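Local coordinates for uncharacterized protein (Helicobacter pylori, PDB 4O5J) that binds sialic acid-bearing glycans as an outer-membrane adhesin, probably attaching the bacterium to host cells through this extracellular domain, at residues N65-F70 against T289-Q294. Sequence-based numbering, arbitrary orientation.
Sequences NYLKSF and TFAQNQ
Gln294 reaches from helix 281-309 to the backbone of Leu67 on helix 57-76, a worked example of how a buried amide can tie two helices together. With CG anti to its backbone N (chi1 -171°), the extended chain carries the amide across to helix 57-76, and NE2 gives the carbonyl O of Leu67 a nearly straight hydrogen bond of 2.9 Å. The acceptor lies close to the amide plane of Gln294, whereas the donor is tilted out of the carbonyl plane. That carbonyl also accepts from Thr71 OG1, so at least two donors hold it. At the other end of the amide, OE1 accepts a hydrogen bond from a water, 2.8 Å from the water oxygen; this water also sits over one face of the Phe70 ring, offset toward its rim. Donor NE2 and acceptor OE1 thus each have a matching partner, which defines which way round the amide sits.

Phe70 and Leu67 sandwich the amide between opposite faces. Phe70 runs past Gln294 in the opposite direction, its CD2 3.3 Å from Gln294 CD, with ring and amide planes 39° apart. Across the plane, Leu67 CD1 lies over the OE1 end, 3.3 Å from OE1. One turn back on helix 281-309, Phe290 and Leu67 also slide past each other, CE2 against CB at 3.4 Å, while Leu67 CD2 reaches the methyl of Ala291 and the Lys68 side chain crosses that of Phe290 at about a right angle, CG near CE2.

The axes of the short segments stay 10.6 Å apart at 50°, a separation bridged mainly by Gln294 and Phe290. Within this elongated, largely helical adhesion domain, helix 343-396 packs against Tyr66, Leu67 and Ala291 and sets Tyr357 edge-to-face with Phe70, while helix 241-268 touches Phe290 through Leu266 and Ser267 and Gln294 through Asn263.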
# COMPACT_ATOMS: atom_id res chain seq x y z
N ASN A 65 23.64 -7.29 -2.99
CA ASN A 65 23.29 -6.99 -4.36
C ASN A 65 21.79 -7.09 -4.66
O ASN A 65 21.25 -6.30 -5.44
CB ASN A 65 24.09 -7.82 -5.33
CG ASN A 65 23.72 -7.52 -6.78
OD1 ASN A 65 22.91 -8.21 -7.39
ND2 ASN A 65 24.27 -6.45 -7.32
N TYR A 66 21.10 -8.07 -4.06
CA TYR A 66 19.66 -8.14 -4.22
C TYR A 66 18.97 -6.90 -3.58
O TYR A 66 18.11 -6.25 -4.20
CB TYR A 66 19.12 -9.44 -3.59
CG TYR A 66 17.63 -9.31 -3.42
CD1 TYR A 66 16.76 -9.49 -4.52
CD2 TYR A 66 17.08 -8.89 -2.19
CE1 TYR A 66 15.40 -9.32 -4.38
CE2 TYR A 66 15.71 -8.73 -2.05
CZ TYR A 66 14.88 -8.92 -3.14
OH TYR A 66 13.52 -8.74 -2.98
N LEU A 67 19.32 -6.60 -2.33
CA LEU A 67 18.76 -5.48 -1.61
C LEU A 67 18.89 -4.20 -2.45
O LEU A 67 17.89 -3.49 -2.72
CB LEU A 67 19.52 -5.32 -0.31
CG LEU A 67 18.91 -5.79 1.02
CD1 LEU A 67 17.72 -6.65 0.85
CD2 LEU A 67 19.92 -6.45 1.91
N LYS A 68 20.12 -3.92 -2.89
CA LYS A 68 20.42 -2.70 -3.66
C LYS A 68 19.70 -2.71 -4.98
O LYS A 68 19.19 -1.68 -5.46
CB LYS A 68 21.92 -2.55 -3.94
CG LYS A 68 22.70 -2.33 -2.70
CD LYS A 68 24.20 -2.32 -2.99
CE LYS A 68 24.84 -0.95 -2.68
NZ LYS A 68 24.50 -0.02 -3.73
N SER A 69 19.63 -3.88 -5.59
CA SER A 69 18.98 -3.93 -6.87
C SER A 69 17.46 -3.63 -6.72
O SER A 69 16.83 -2.95 -7.57
CB SER A 69 19.30 -5.27 -7.47
OG SER A 69 18.58 -5.39 -8.64
N PHE A 70 16.87 -4.07 -5.62
CA PHE A 70 15.44 -3.80 -5.42
C PHE A 70 15.28 -2.29 -5.20
O PHE A 70 14.39 -1.66 -5.78
CB PHE A 70 14.92 -4.56 -4.21
CG PHE A 70 13.52 -4.17 -3.82
CD1 PHE A 70 12.44 -4.90 -4.31
CD2 PHE A 70 13.28 -3.08 -3.00
CE1 PHE A 70 11.12 -4.54 -3.96
CE2 PHE A 70 12.00 -2.71 -2.65
CZ PHE A 70 10.91 -3.44 -3.13
N THR A 289 19.85 -2.69 9.05
CA THR A 289 18.86 -1.65 8.96
C THR A 289 18.31 -1.57 7.57
O THR A 289 17.10 -1.47 7.38
CB THR A 289 19.49 -0.30 9.30
OG1 THR A 289 20.05 -0.41 10.60
CG2 THR A 289 18.46 0.80 9.30
N PHE A 290 19.19 -1.62 6.59
CA PHE A 290 18.79 -1.59 5.19
C PHE A 290 17.76 -2.70 4.90
O PHE A 290 16.66 -2.46 4.38
CB PHE A 290 20.04 -1.80 4.33
CG PHE A 290 19.81 -1.60 2.86
CD1 PHE A 290 18.86 -0.71 2.39
CD2 PHE A 290 20.58 -2.31 1.92
CE1 PHE A 290 18.65 -0.53 1.02
CE2 PHE A 290 20.38 -2.12 0.55
CZ PHE A 290 19.44 -1.23 0.10
N ALA A 291 18.10 -3.91 5.31
CA ALA A 291 17.24 -5.10 5.06
C ALA A 291 15.91 -5.01 5.83
O ALA A 291 14.85 -5.21 5.24
CB ALA A 291 18.01 -6.38 5.39
N GLN A 292 15.94 -4.64 7.11
CA GLN A 292 14.67 -4.42 7.83
C GLN A 292 13.81 -3.43 7.13
O GLN A 292 12.60 -3.68 6.92
CB GLN A 292 14.94 -3.92 9.23
CG GLN A 292 15.55 -4.99 10.10
CD GLN A 292 16.00 -4.43 11.43
OE1 GLN A 292 15.23 -4.33 12.38
NE2 GLN A 292 17.25 -4.07 11.52
N ASN A 293 14.40 -2.30 6.73
CA ASN A 293 13.60 -1.22 6.10
C ASN A 293 12.96 -1.70 4.82
O ASN A 293 11.79 -1.39 4.56
CB ASN A 293 14.43 0.05 5.78
CG ASN A 293 14.82 0.80 7.01
OD1 ASN A 293 14.20 0.68 8.06
ND2 ASN A 293 15.86 1.57 6.90
N GLN A 294 13.71 -2.46 4.02
CA GLN A 294 13.19 -2.92 2.75
C GLN A 294 12.07 -3.96 3.01
O GLN A 294 11.11 -4.02 2.25
CB GLN A 294 14.28 -3.54 1.90
CG GLN A 294 13.80 -3.84 0.49
CD GLN A 294 14.97 -4.17 -0.44
OE1 GLN A 294 15.18 -5.34 -0.85
NE2 GLN A 294 15.78 -3.13 -0.75
O HOH W 1 12.96 -6.78 -1.64